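Local coordinates for aminotransferase class I and II (Anaerococcus prevotii, PDB 4EMY), which binds pyridoxal 5'-phosphate and, as a homodimeric member of an aminotransferase family, probably transfers amino groups between substrates, at residues L128-Y134 with F149-F155; F161-K167 with D202-T206; R249-V254 with I282-F286. All blocks are in the same frame, centred on the assembly; numbering follows the deposited sequence.

Contact 1: residues L128-Y134 with F149-F155; sequences LICHDYY and FKTFEFF
His131 lies against Phe154 where two parallel strands, 128-131 and 149-152, give way to loop. Its CB sits over the centre of the Phe154 ring, 3.7 Å from the centroid, in a CH-pi contact. Beyond it CG comes within 3.8 Å of Phe154 CE1, and the two rings form an offset stack with planes 15° apart. ND1 donates to Tyr133 O over 2.8 Å, and NE2 bonds to the backbone N of Asn185, a residue of the cofactor pocket. With the two nitrogens anchored and a face against Phe154, the imidazole has little freedom to turn.

Two more aromatic pairs join the segments, their tyrosines both in the loop after strand 128-131. The edge of Phe155 is directed at the face of Tyr133. Phe149 sends CZ over the centre of the Tyr134 ring. CG of Phe149 is anti to the backbone N (chi1 -168°), which lifts the ring over the face bearing Cys130, whose CB is 3.7 Å from Phe149 CE1.

The backbones are hydrogen-bonded from Lys150 N to Leu128 O, Cys130 N to Lys150 O and Phe152 N to Cys130 O, and weakly from Asp132 N to Phe152 O. Helix 137-145 links the strands in a beta-alpha-beta crossover at the edge of the seven-stranded sheet of the PLP-dependent aminotransferase fold, and the side chain of His131 is about 7 Å from the bound cofactor.

Contact 2: residues F161-K167 with D202-T206; sequences FNIDVYK and DEVIT
Val204 projects its two methyl groups between Phe161 and Tyr166. Its CG1 meets Tyr166 alone of the two rings, 3.8 Å from Tyr166 CE1 and 3.5 Å from Tyr166 OH, while CG2 sits between both, nearest Phe161 CE2 at 3.7 Å. With CG2 touching both rings, the forked end of Val204 fills the hollow between them.

A second bump comes from the other direction. In Ile163 a chi1 of -168° swings CG1 away from the backbone N, and that branch reaches over the stem of Glu203: its CD1 is 3.7 Å from Glu203 CB and 4.1 Å from Val204 CG2. The shorter branch, CG2, lies 3.8 Å from Glu203 OE2. Contact is made by side chains alone, as the axes of segments 163-167 and 202-206 stay 10.8 Å apart, inclined at 21°.

Helix 163-176 starts at Asn162, an N-cap whose OD1 accepts from Val165 N. Tyr166 OH bonds to Ser182 OG on strand 179-184. Lys167 NZ and Glu203 OE2 remain 5.4 Å apart, too far for a salt bridge. The two helices are therefore held together here by apolar shape matching, while Asn162 caps helix 163-176 and the Tyr166 hydroxyl ties it to the sheet.

Contact 3: residues R249-V254 with I282-F286; sequences RNLFVV and IIEEF
Phe252 makes the aromatic part of the contact, turning the edge of its ring toward the face of Phe286 in an offset edge-to-face pair. The centroids are 5.3 Å apart and the planes meet at 62°, with Phe252 CE2 3.5 Å from Phe286 CD1. With chi1 of Phe252 at -168°, CG lies on the far side of CB from the backbone N, and the ring reaches across from strand 251-254 to helix 282-286.

Aliphatic contacts flank this pair. Ile282 and Phe252 run alongside each other, pointing opposite ways, with Ile282 CG2 3.8 Å from Phe252 CD1. Ile283 CD1 is more distant, at the ring edge, and Val254 CG2 lies 4.1 Å from Phe286 CE1. Replacing Phe252 by an alanine would probably leave Phe286 without its edge-on partner and open a gap between Ile282 and the strand.

Polar links lie outside these apolar groups: Glu285 OE1 accepts from Thr7 N of the second subunit, and Met6 of that subunit packs on both Phe252 and Ile282. Backbone bonds tie strand 251-258 to its neighbour 218-224. The arrangement is a helix laid on a face of the central sheet, as in the large domain of PLP-dependent aminotransferases, at a point where the N-terminal arm of the other subunit crosses.

Overall arrangement
Contacts 1 and 3 reach the same seven-stranded sheet, about 23 Å apart between centres. Contact 1 joins two strands at its edge near the cofactor, combining backbone bonds with aromatic pairs. Contact 3 sets a helix on an interior strand; it is the most buried of the three and the one that the second subunit reaches. Contact 2, between two helices, is partly buried, lies away from the cofactor and relies on aliphatic groups against rings and against the stem of a glutamate. It adjoins contact 1, since strand 148-152 leads into helix 163-176: Phe152 packs on Tyr166, and Asn162 probably bonds to the backbone of Phe154 and Phe155. Contacts 2 and 3 do not touch.

Contact 1: residues L128-Y134 with F149-F155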
loop_
_atom_site.group_PDB
_atom_site.type_symbol
_atom_site.label_atom_id
_atom_site.label_comp_id
_atom_site.label_asym_id
_atom_site.label_seq_id
_atom_site.Cartn_x
_atom_site.Cartn_y
_atom_site.Cartn_z
ATOM N N LEU A 128 -10.716 -2.057 19.945
ATOM C CA LEU A 128 -10.079 -3.264 19.431
ATOM C C LEU A 128 -9.494 -4.041 20.605
ATOM O O LEU A 128 -8.525 -3.610 21.234
ATOM C CB LEU A 128 -8.985 -2.934 18.417
ATOM C CG LEU A 128 -8.384 -4.174 17.756
ATOM C CD1 LEU A 128 -9.264 -4.692 16.626
ATOM C CD2 LEU A 128 -6.978 -3.893 17.259
ATOM N N ILE A 129 -10.095 -5.184 20.906
ATOM C CA ILE A 129 -9.672 -5.985 22.043
ATOM C C ILE A 129 -8.685 -7.051 21.571
ATOM O O ILE A 129 -9.051 -7.988 20.849
ATOM C CB ILE A 129 -10.880 -6.584 22.783
ATOM C CG1 ILE A 129 -11.836 -5.461 23.191
ATOM C CG2 ILE A 129 -10.424 -7.370 24.001
ATOM C CD1 ILE A 129 -13.290 -5.777 22.935
ATOM N N CYS A 130 -7.432 -6.872 21.983
ATOM C CA CYS A 130 -6.307 -7.663 21.499
ATOM C C CYS A 130 -5.514 -8.260 22.647
ATOM O O CYS A 130 -5.458 -7.689 23.742
ATOM C CB CYS A 130 -5.379 -6.800 20.639
ATOM S SG CYS A 130 -3.907 -7.675 20.049
ATOM N N HIS A 131 -4.887 -9.405 22.377
ATOM C CA HIS A 131 -4.132 -10.130 23.395
ATOM C C HIS A 131 -2.928 -9.377 23.890
ATOM O O HIS A 131 -2.281 -8.644 23.140
ATOM C CB HIS A 131 -3.757 -11.530 22.914
ATOM C CG HIS A 131 -3.513 -11.614 21.431
ATOM N ND1 HIS A 131 -2.400 -11.125 20.852
ATOM C CD2 HIS A 131 -4.290 -12.148 20.406
ATOM C CE1 HIS A 131 -2.461 -11.335 19.526
ATOM N NE2 HIS A 131 -3.620 -11.961 19.256
ATOM N N ASP A 132 -2.659 -9.572 25.181
ATOM C CA ASP A 132 -1.577 -8.957 25.970
ATOM C C ASP A 132 -0.209 -8.870 25.298
ATOM O O ASP A 132 0.511 -7.885 25.467
ATOM C CB ASP A 132 -1.408 -9.772 27.254
ATOM C CG ASP A 132 -1.440 -8.926 28.482
ATOM O OD1 ASP A 132 -1.665 -7.706 28.345
ATOM O OD2 ASP A 132 -1.249 -9.480 29.585
ATOM N N TYR A 133 0.159 -9.938 24.595
ATOM C CA TYR A 133 1.385 -10.002 23.824
ATOM C C TYR A 133 0.951 -9.807 22.379
ATOM O O TYR A 133 0.192 -10.622 21.844
ATOM C CB TYR A 133 2.052 -11.372 23.979
ATOM C CG TYR A 133 2.415 -11.806 25.392
ATOM C CD1 TYR A 133 1.428 -12.045 26.360
ATOM C CD2 TYR A 133 3.745 -12.030 25.749
ATOM C CE1 TYR A 133 1.764 -12.454 27.644
ATOM C CE2 TYR A 133 4.088 -12.451 27.028
ATOM C CZ TYR A 133 3.097 -12.661 27.972
ATOM O OH TYR A 133 3.443 -13.074 29.242
ATOM N N TYR A 134 1.411 -8.728 21.752
ATOM C CA TYR A 134 0.956 -8.380 20.412
ATOM C C TYR A 134 2.034 -7.744 19.561
ATOM O O TYR A 134 2.984 -7.152 20.069
ATOM C CB TYR A 134 -0.243 -7.429 20.482
ATOM C CG TYR A 134 0.053 -6.118 21.165
ATOM C CD1 TYR A 134 0.438 -5.000 20.432
ATOM C CD2 TYR A 134 -0.047 -5.997 22.543
ATOM C CE1 TYR A 134 0.716 -3.796 21.055
ATOM C CE2 TYR A 134 0.226 -4.798 23.176
ATOM C CZ TYR A 134 0.606 -3.701 22.429
ATOM O OH TYR A 134 0.873 -2.509 23.063
ATOM N N PHE A 149 -7.441 1.031 21.266
ATOM C CA PHE A 149 -6.727 -0.207 21.562
ATOM C C PHE A 149 -6.922 -0.633 23.008
ATOM O O PHE A 149 -6.768 0.173 23.923
ATOM C CB PHE A 149 -5.242 -0.049 21.279
ATOM C CG PHE A 149 -4.485 -1.338 21.293
ATOM C CD1 PHE A 149 -4.623 -2.250 20.259
ATOM C CD2 PHE A 149 -3.624 -1.635 22.331
ATOM C CE1 PHE A 149 -3.914 -3.438 20.262
ATOM C CE2 PHE A 149 -2.908 -2.818 22.338
ATOM C CZ PHE A 149 -3.054 -3.722 21.303
ATOM N N LYS A 150 -7.231 -1.912 23.199
ATOM C CA LYS A 150 -7.598 -2.454 24.504
ATOM C C LYS A 150 -7.008 -3.867 24.666
ATOM O O LYS A 150 -7.225 -4.732 23.816
ATOM C CB LYS A 150 -9.122 -2.487 24.603
ATOM C CG LYS A 150 -9.700 -2.287 25.986
ATOM C CD LYS A 150 -11.156 -1.843 25.867
ATOM C CE LYS A 150 -11.910 -1.906 27.192
ATOM N NZ LYS A 150 -12.272 -3.299 27.598
ATOM N N THR A 151 -6.264 -4.096 25.749
ATOM C CA THR A 151 -5.597 -5.383 25.976
ATOM C C THR A 151 -6.232 -6.238 27.071
ATOM O O THR A 151 -6.825 -5.719 28.026
ATOM C CB THR A 151 -4.113 -5.202 26.358
ATOM O OG1 THR A 151 -4.002 -4.269 27.439
ATOM C CG2 THR A 151 -3.303 -4.719 25.172
ATOM N N PHE A 152 -6.083 -7.554 26.924
ATOM C CA PHE A 152 -6.454 -8.519 27.959
ATOM C C PHE A 152 -5.304 -9.519 28.162
ATOM O O PHE A 152 -4.535 -9.772 27.230
ATOM C CB PHE A 152 -7.753 -9.246 27.584
ATOM C CG PHE A 152 -7.588 -10.274 26.496
ATOM C CD1 PHE A 152 -7.345 -11.608 26.811
ATOM C CD2 PHE A 152 -7.676 -9.914 25.159
ATOM C CE1 PHE A 152 -7.190 -12.558 25.813
ATOM C CE2 PHE A 152 -7.525 -10.862 24.157
ATOM C CZ PHE A 152 -7.278 -12.185 24.485
ATOM N N GLU A 153 -5.202 -10.088 29.369
ATOM C CA GLU A 153 -4.148 -11.055 29.699
ATOM C C GLU A 153 -4.273 -12.331 28.871
ATOM O O GLU A 153 -5.152 -13.152 29.117
ATOM C CB GLU A 153 -4.164 -11.396 31.193
ATOM C CG GLU A 153 -3.760 -10.253 32.114
ATOM C CD GLU A 153 -4.332 -10.400 33.519
ATOM O OE1 GLU A 153 -5.278 -9.652 33.855
ATOM O OE2 GLU A 153 -3.850 -11.265 34.286
ATOM N N PHE A 154 -3.384 -12.475 27.890
ATOM C CA PHE A 154 -3.331 -13.622 26.969
ATOM C C PHE A 154 -3.445 -14.983 27.665
ATOM O O PHE A 154 -4.338 -15.772 27.353
ATOM C CB PHE A 154 -2.003 -13.586 26.190
ATOM C CG PHE A 154 -2.065 -14.193 24.811
ATOM C CD1 PHE A 154 -1.119 -13.841 23.857
ATOM C CD2 PHE A 154 -3.054 -15.101 24.457
ATOM C CE1 PHE A 154 -1.151 -14.385 22.586
ATOM C CE2 PHE A 154 -3.094 -15.642 23.183
ATOM C CZ PHE A 154 -2.140 -15.284 22.247
ATOM N N PHE A 155 -2.535 -15.244 28.601
ATOM C CA PHE A 155 -2.335 -16.587 29.137
ATOM C C PHE A 155 -2.810 -16.759 30.574
ATOM O O PHE A 155 -3.002 -15.788 31.306
ATOM C CB PHE A 155 -0.852 -16.969 29.068
ATOM C CG PHE A 155 -0.245 -16.838 27.697
ATOM C CD1 PHE A 155 -0.550 -17.749 26.691
ATOM C CD2 PHE A 155 0.655 -15.820 27.420
ATOM C CE1 PHE A 155 0.021 -17.634 25.435
ATOM C CE2 PHE A 155 1.228 -15.701 26.166
ATOM C CZ PHE A 155 0.910 -16.607 25.172
#

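Contact 2: residues F161-K167 with D202-T206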
loop_
_atom_site.group_PDB
_atom_site.type_symbol
_atom_site.label_atom_id
_atom_site.label_comp_id
_atom_site.label_asym_id
_atom_site.label_seq_id
_atom_site.Cartn_x
_atom_site.Cartn_y
_atom_site.Cartn_z
ATOM N N PHE A 161 -4.784 -20.334 26.709
ATOM C CA PHE A 161 -5.569 -19.140 26.423
ATOM C C PHE A 161 -6.428 -18.778 27.618
ATOM O O PHE A 161 -7.140 -19.625 28.156
ATOM C CB PHE A 161 -6.436 -19.329 25.182
ATOM C CG PHE A 161 -6.996 -18.051 24.646
ATOM C CD1 PHE A 161 -6.154 -17.065 24.150
ATOM C CD2 PHE A 161 -8.362 -17.824 24.641
ATOM C CE1 PHE A 161 -6.671 -15.876 23.661
ATOM C CE2 PHE A 161 -8.886 -16.639 24.152
ATOM C CZ PHE A 161 -8.040 -15.663 23.663
ATOM N N ASN A 162 -6.340 -17.521 28.039
ATOM C CA ASN A 162 -7.027 -17.064 29.242
ATOM C C ASN A 162 -8.493 -16.743 28.982
ATOM O O ASN A 162 -8.952 -15.609 29.189
ATOM C CB ASN A 162 -6.299 -15.870 29.863
ATOM C CG ASN A 162 -6.667 -15.650 31.320
ATOM O OD1 ASN A 162 -7.777 -15.973 31.759
ATOM N ND2 ASN A 162 -5.733 -15.083 32.079
ATOM N N ILE A 163 -9.221 -17.772 28.554
ATOM C CA ILE A 163 -10.636 -17.668 28.208
ATOM C C ILE A 163 -11.463 -16.834 29.197
ATOM O O ILE A 163 -12.313 -16.049 28.784
ATOM C CB ILE A 163 -11.266 -19.065 27.964
ATOM C CG1 ILE A 163 -12.655 -18.941 27.329
ATOM C CG2 ILE A 163 -11.310 -19.900 29.236
ATOM C CD1 ILE A 163 -12.676 -18.183 26.017
ATOM N N ASP A 164 -11.192 -16.992 30.492
ATOM C CA ASP A 164 -11.900 -16.249 31.530
ATOM C C ASP A 164 -11.697 -14.744 31.399
ATOM O O ASP A 164 -12.666 -13.984 31.384
ATOM C CB ASP A 164 -11.461 -16.714 32.919
ATOM C CG ASP A 164 -12.127 -18.008 33.341
ATOM O OD1 ASP A 164 -13.242 -18.298 32.853
ATOM O OD2 ASP A 164 -11.536 -18.731 34.177
ATOM N N VAL A 165 -10.436 -14.322 31.300
ATOM C CA VAL A 165 -10.109 -12.901 31.195
ATOM C C VAL A 165 -10.559 -12.363 29.839
ATOM O O VAL A 165 -11.099 -11.257 29.756
ATOM C CB VAL A 165 -8.612 -12.623 31.462
ATOM C CG1 VAL A 165 -8.253 -11.173 31.152
ATOM C CG2 VAL A 165 -8.270 -12.938 32.912
ATOM N N TYR A 166 -10.363 -13.159 28.787
ATOM C CA TYR A 166 -10.852 -12.800 27.458
ATOM C C TYR A 166 -12.332 -12.442 27.510
ATOM O O TYR A 166 -12.749 -11.432 26.947
ATOM C CB TYR A 166 -10.610 -13.928 26.446
ATOM C CG TYR A 166 -11.212 -13.674 25.074
ATOM C CD1 TYR A 166 -12.405 -14.286 24.686
ATOM C CD2 TYR A 166 -10.597 -12.815 24.171
ATOM C CE1 TYR A 166 -12.958 -14.055 23.436
ATOM C CE2 TYR A 166 -11.141 -12.581 22.918
ATOM C CZ TYR A 166 -12.321 -13.201 22.556
ATOM O OH TYR A 166 -12.858 -12.958 21.313
ATOM N N LYS A 167 -13.108 -13.269 28.203
ATOM C CA LYS A 167 -14.544 -13.064 28.341
ATOM C C LYS A 167 -14.889 -11.749 29.031
ATOM O O LYS A 167 -15.779 -11.034 28.578
ATOM C CB LYS A 167 -15.199 -14.246 29.065
ATOM C CG LYS A 167 -15.373 -15.473 28.185
ATOM C CD LYS A 167 -15.989 -16.644 28.933
ATOM C CE LYS A 167 -16.030 -17.877 28.041
ATOM N NZ LYS A 167 -16.677 -19.050 28.689
ATOM N N ASP A 202 -13.229 -22.788 19.940
ATOM C CA ASP A 202 -14.622 -23.087 20.246
ATOM C C ASP A 202 -15.129 -22.229 21.396
ATOM O O ASP A 202 -16.182 -21.606 21.279
ATOM C CB ASP A 202 -14.818 -24.571 20.563
ATOM C CG ASP A 202 -15.602 -25.312 19.482
ATOM O OD1 ASP A 202 -16.511 -24.719 18.855
ATOM O OD2 ASP A 202 -15.318 -26.510 19.276
ATOM N N GLU A 203 -14.368 -22.180 22.490
ATOM C CA GLU A 203 -14.723 -21.353 23.642
ATOM C C GLU A 203 -14.906 -19.891 23.235
ATOM O O GLU A 203 -15.780 -19.197 23.756
ATOM C CB GLU A 203 -13.678 -21.490 24.755
ATOM C CG GLU A 203 -13.847 -22.734 25.623
ATOM C CD GLU A 203 -12.746 -22.900 26.666
ATOM O OE1 GLU A 203 -11.543 -22.956 26.288
ATOM O OE2 GLU A 203 -13.085 -22.989 27.871
ATOM N N VAL A 204 -14.102 -19.443 22.275
ATOM C CA VAL A 204 -14.179 -18.076 21.778
ATOM C C VAL A 204 -15.404 -17.843 20.894
ATOM O O VAL A 204 -16.200 -16.946 21.181
ATOM C CB VAL A 204 -12.887 -17.657 21.049
ATOM C CG1 VAL A 204 -13.056 -16.302 20.378
ATOM C CG2 VAL A 204 -11.722 -17.624 22.029
ATOM N N ILE A 205 -15.570 -18.636 19.836
ATOM C CA ILE A 205 -16.694 -18.405 18.916
ATOM C C ILE A 205 -18.042 -18.577 19.605
ATOM O O ILE A 205 -18.985 -17.853 19.305
ATOM C CB ILE A 205 -16.623 -19.235 17.606
ATOM C CG1 ILE A 205 -16.555 -20.743 17.892
ATOM C CG2 ILE A 205 -15.438 -18.800 16.761
ATOM C CD1 ILE A 205 -17.871 -21.500 17.741
ATOM N N THR A 206 -18.112 -19.523 20.539
ATOM C CA THR A 206 -19.331 -19.809 21.287
ATOM C C THR A 206 -19.692 -18.628 22.182
ATOM O O THR A 206 -20.872 -18.334 22.400
ATOM C CB THR A 206 -19.179 -21.089 22.133
ATOM O OG1 THR A 206 -18.649 -22.137 21.312
ATOM C CG2 THR A 206 -20.518 -21.536 22.700
#

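Contact 3: residues R249-V254 with I282-F286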
loop_
_atom_site.group_PDB
_atom_site.type_symbol
_atom_site.label_atom_id
_atom_site.label_comp_id
_atom_site.label_asym_id
_atom_site.label_seq_id
_atom_site.Cartn_x
_atom_site.Cartn_y
_atom_site.Cartn_z
ATOM N N ARG A 249 -25.612 -12.928 11.546
ATOM C CA ARG A 249 -25.446 -11.736 10.716
ATOM C C ARG A 249 -24.510 -10.679 11.324
ATOM O O ARG A 249 -23.643 -10.141 10.633
ATOM C CB ARG A 249 -26.834 -11.152 10.400
ATOM C CG ARG A 249 -26.852 -9.807 9.687
ATOM C CD ARG A 249 -28.189 -9.546 8.997
ATOM N NE ARG A 249 -28.345 -10.350 7.778
ATOM C CZ ARG A 249 -29.228 -11.337 7.614
ATOM N NH1 ARG A 249 -30.085 -11.662 8.583
ATOM N NH2 ARG A 249 -29.266 -11.995 6.460
ATOM N N ASN A 250 -24.671 -10.413 12.619
ATOM C CA ASN A 250 -23.910 -9.366 13.315
ATOM C C ASN A 250 -22.540 -9.793 13.870
ATOM O O ASN A 250 -21.907 -9.047 14.628
ATOM C CB ASN A 250 -24.764 -8.744 14.426
ATOM C CG ASN A 250 -25.202 -9.760 15.464
ATOM O OD1 ASN A 250 -25.595 -10.880 15.136
ATOM N ND2 ASN A 250 -25.139 -9.366 16.728
ATOM N N LEU A 251 -22.089 -10.990 13.505
ATOM C CA LEU A 251 -20.756 -11.446 13.879
ATOM C C LEU A 251 -19.920 -11.688 12.632
ATOM O O LEU A 251 -19.903 -12.789 12.076
ATOM C CB LEU A 251 -20.820 -12.702 14.755
ATOM C CG LEU A 251 -19.515 -13.246 15.357
ATOM C CD1 LEU A 251 -18.789 -12.200 16.188
ATOM C CD2 LEU A 251 -19.792 -14.482 16.200
ATOM N N PHE A 252 -19.237 -10.641 12.189
ATOM C CA PHE A 252 -18.432 -10.708 10.982
ATOM C C PHE A 252 -17.020 -11.204 11.299
ATOM O O PHE A 252 -16.538 -11.058 12.426
ATOM C CB PHE A 252 -18.414 -9.340 10.287
ATOM C CG PHE A 252 -17.853 -9.368 8.891
ATOM C CD1 PHE A 252 -18.346 -10.259 7.945
ATOM C CD2 PHE A 252 -16.841 -8.491 8.520
ATOM C CE1 PHE A 252 -17.830 -10.284 6.661
ATOM C CE2 PHE A 252 -16.325 -8.507 7.237
ATOM C CZ PHE A 252 -16.818 -9.403 6.304
ATOM N N VAL A 253 -16.375 -11.811 10.307
ATOM C CA VAL A 253 -15.021 -12.333 10.461
ATOM C C VAL A 253 -14.169 -11.845 9.297
ATOM O O VAL A 253 -14.541 -12.030 8.143
ATOM C CB VAL A 253 -14.994 -13.884 10.530
ATOM C CG1 VAL A 253 -13.571 -14.412 10.481
ATOM C CG2 VAL A 253 -15.665 -14.379 11.799
ATOM N N VAL A 254 -13.044 -11.198 9.608
ATOM C CA VAL A 254 -12.040 -10.860 8.596
ATOM C C VAL A 254 -10.748 -11.607 8.902
ATOM O O VAL A 254 -10.157 -11.441 9.973
ATOM C CB VAL A 254 -11.749 -9.346 8.509
ATOM C CG1 VAL A 254 -10.822 -9.054 7.334
ATOM C CG2 VAL A 254 -13.037 -8.549 8.366
ATOM N N ILE A 282 -23.882 -8.315 3.469
ATOM C CA ILE A 282 -22.753 -8.010 4.354
ATOM C C ILE A 282 -21.424 -8.163 3.607
ATOM O O ILE A 282 -20.517 -7.345 3.765
ATOM C CB ILE A 282 -22.756 -8.891 5.632
ATOM C CG1 ILE A 282 -23.949 -8.557 6.539
ATOM C CG2 ILE A 282 -21.452 -8.746 6.412
ATOM C CD1 ILE A 282 -24.005 -7.122 7.015
ATOM N N ILE A 283 -21.331 -9.206 2.790
ATOM C CA ILE A 283 -20.149 -9.465 1.979
ATOM C C ILE A 283 -19.961 -8.426 0.872
ATOM O O ILE A 283 -18.871 -7.892 0.705
ATOM C CB ILE A 283 -20.155 -10.922 1.448
ATOM C CG1 ILE A 283 -19.387 -11.831 2.417
ATOM C CG2 ILE A 283 -19.578 -11.038 0.041
ATOM C CD1 ILE A 283 -17.889 -11.598 2.467
ATOM N N GLU A 284 -21.025 -8.120 0.135
ATOM C CA GLU A 284 -20.949 -7.105 -0.915
ATOM C C GLU A 284 -20.580 -5.735 -0.343
ATOM O O GLU A 284 -19.784 -5.004 -0.934
ATOM C CB GLU A 284 -22.253 -7.046 -1.710
ATOM C CG GLU A 284 -22.403 -8.194 -2.700
ATOM C CD GLU A 284 -23.797 -8.303 -3.294
ATOM O OE1 GLU A 284 -24.741 -7.646 -2.783
ATOM O OE2 GLU A 284 -23.948 -9.062 -4.279
ATOM N N GLU A 285 -21.157 -5.412 0.815
ATOM C CA GLU A 285 -20.811 -4.227 1.601
ATOM C C GLU A 285 -19.320 -4.202 1.963
ATOM O O GLU A 285 -18.674 -3.151 1.907
ATOM C CB GLU A 285 -21.667 -4.226 2.861
ATOM C CG GLU A 285 -21.404 -3.127 3.869
ATOM C CD GLU A 285 -22.139 -3.393 5.171
ATOM O OE1 GLU A 285 -21.467 -3.615 6.201
ATOM O OE2 GLU A 285 -23.393 -3.415 5.158
ATOM N N PHE A 286 -18.796 -5.372 2.331
ATOM C CA PHE A 286 -17.382 -5.578 2.641
ATOM C C PHE A 286 -16.537 -5.341 1.396
ATOM O O PHE A 286 -15.601 -4.546 1.431
ATOM C CB PHE A 286 -17.196 -6.993 3.203
ATOM C CG PHE A 286 -15.770 -7.455 3.292
ATOM C CD1 PHE A 286 -14.960 -7.067 4.348
ATOM C CD2 PHE A 286 -15.250 -8.324 2.337
ATOM C CE1 PHE A 286 -13.648 -7.512 4.433
ATOM C CE2 PHE A 286 -13.945 -8.775 2.421
ATOM C CZ PHE A 286 -13.143 -8.367 3.468
#